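Local coordinates for protein tannase (Lactobacillus plantarum, PDB 3WA7) that probably hydrolyses the galloyl ester bonds of tannins, as a tannase of the alpha/beta-hydrolase fold, at residues A[180-183]-A[184-188]. Sequence-based numbering, arbitrary orientation.
Sequences YFEP and ALTAL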
loop_
_atom_site.group_PDB
_atom_site.type_symbol
_atom_site.label_atom_id
_atom_site.label_comp_id
_atom_site.label_asym_id
_atom_site.label_seq_id
_atom_site.Cartn_x
_atom_site.Cartn_y
_atom_site.Cartn_z
ATOM N N TYR A 180 -0.376 20.762 -2.376
ATOM C CA TYR A 180 1.008 20.409 -2.675
ATOM C C TYR A 180 1.186 19.805 -4.067
ATOM O O TYR A 180 2.197 20.035 -4.729
ATOM C CB TYR A 180 1.542 19.413 -1.642
ATOM C CG TYR A 180 2.985 19.030 -1.877
ATOM C CD1 TYR A 180 4.025 19.833 -1.407
ATOM C CD2 TYR A 180 3.314 17.888 -2.607
ATOM C CE1 TYR A 180 5.356 19.509 -1.661
ATOM C CE2 TYR A 180 4.640 17.556 -2.868
ATOM C CZ TYR A 180 5.656 18.370 -2.393
ATOM O OH TYR A 180 6.967 18.053 -2.663
ATOM N N PHE A 181 0.193 19.039 -4.509
ATOM C CA PHE A 181 0.265 18.364 -5.799
ATOM C C PHE A 181 -0.337 19.125 -6.970
ATOM O O PHE A 181 -0.276 18.659 -8.108
ATOM C CB PHE A 181 -0.409 16.993 -5.689
ATOM C CG PHE A 181 0.062 16.184 -4.512
ATOM C CD1 PHE A 181 -0.530 16.341 -3.261
ATOM C CD2 PHE A 181 1.124 15.300 -4.645
ATOM C CE1 PHE A 181 -0.066 15.624 -2.157
ATOM C CE2 PHE A 181 1.598 14.580 -3.548
ATOM C CZ PHE A 181 1.000 14.743 -2.301
ATOM N N GLU A 182 -0.901 20.297 -6.704
ATOM C CA GLU A 182 -1.528 21.071 -7.765
ATOM C C GLU A 182 -0.570 21.461 -8.892
ATOM O O GLU A 182 -0.911 21.331 -10.066
ATOM C CB GLU A 182 -2.205 22.315 -7.180
ATOM C CG GLU A 182 -3.381 22.816 -8.010
ATOM C CD GLU A 182 -4.443 21.744 -8.227
ATOM O OE1 GLU A 182 -4.884 21.126 -7.234
ATOM O OE2 GLU A 182 -4.842 21.522 -9.389
ATOM N N PRO A 183 0.637 21.947 -8.558
ATOM C CA PRO A 183 1.562 22.318 -9.634
ATOM C C PRO A 183 1.838 21.172 -10.612
ATOM O O PRO A 183 1.829 21.367 -11.830
ATOM C CB PRO A 183 2.811 22.753 -8.872
ATOM C CG PRO A 183 2.233 23.384 -7.649
ATOM C CD PRO A 183 1.159 22.384 -7.251
ATOM N N ALA A 184 2.080 19.978 -10.077
ATOM C CA ALA A 184 2.357 18.809 -10.908
ATOM C C ALA A 184 1.148 18.430 -11.764
ATOM O O ALA A 184 1.284 18.116 -12.948
ATOM C CB ALA A 184 2.765 17.628 -10.026
ATOM N N LEU A 185 -0.034 18.458 -11.162
ATOM C CA LEU A 185 -1.254 18.112 -11.879
ATOM C C LEU A 185 -1.566 19.133 -12.967
ATOM O O LEU A 185 -2.094 18.785 -14.022
ATOM C CB LEU A 185 -2.418 17.992 -10.894
ATOM C CG LEU A 185 -2.295 16.778 -9.966
ATOM C CD1 LEU A 185 -3.257 16.908 -8.792
ATOM C CD2 LEU A 185 -2.572 15.507 -10.763
ATOM N N THR A 186 -1.224 20.392 -12.713
ATOM C CA THR A 186 -1.456 21.449 -13.684
ATOM C C THR A 186 -0.550 21.241 -14.892
ATOM O O THR A 186 -0.988 21.378 -16.033
ATOM C CB THR A 186 -1.175 22.839 -13.075
ATOM O OG1 THR A 186 -2.133 23.109 -12.045
ATOM C CG2 THR A 186 -1.260 23.924 -14.146
ATOM N N ALA A 187 0.710 20.900 -14.632
ATOM C CA ALA A 187 1.679 20.672 -15.698
ATOM C C ALA A 187 1.245 19.533 -16.613
ATOM O O ALA A 187 1.396 19.613 -17.832
ATOM C CB ALA A 187 3.053 20.368 -15.104
ATOM N N LEU A 188 0.705 18.473 -16.019
ATOM C CA LEU A 188 0.251 17.314 -16.781
ATOM C C LEU A 188 -1.050 17.583 -17.518
ATOM O O LEU A 188 -1.403 16.857 -18.446
ATOM C CB LEU A 188 0.030 16.118 -15.856
ATOM C CG LEU A 188 1.237 15.433 -15.223
ATOM C CD1 LEU A 188 0.746 14.358 -14.260
ATOM C CD2 LEU A 188 2.110 14.826 -16.305
HETATM O O HOH W 1 3.152 19.602 -7.298
#
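Phe181 presents one ring face to Tyr180, whose CD2 stands 3.7 Å above the ring centre, while CD2 of Phe181 lies in plane at the tyrosine ring's edge, the two rings nearly perpendicular. The phenyl ring swings clear of the following turn, leaving Phe181 CB to meet Leu185 CD1 at 4.2 Å. Both bulky apolar side chains are buried against helix 131-145, Phe181 on Ile133 and Lys137, Leu185 on Arg141. Helical bonding starts as Leu185 N reaches Phe181 O at 3.1 Å and Ala187 N bonds Pro183 O. Proline, with no N-H to donate, suits the first turn, where no carbonyl lies four residues back within the helix. A water accepts from Ala184 N (3.0 Å) and donates to Tyr180 O, bridging where a direct helical bond would otherwise run. Glu182 O accepts twice from Thr186, from N at 2.8 Å and from OG1 at 2.9 Å. Thr186 OG1 is anti to the carbonyl carbon (chi1 -66°), which turns the hydroxyl back toward the preceding turn, above the carbonyl plane. The Glu182 carboxylate instead forms a salt bridge with Arg141. Together these contacts build the amino-terminal turn of an amphipathic alpha-helix, 182-188, entered from a 3-10 segment in the alpha/beta-hydrolase fold.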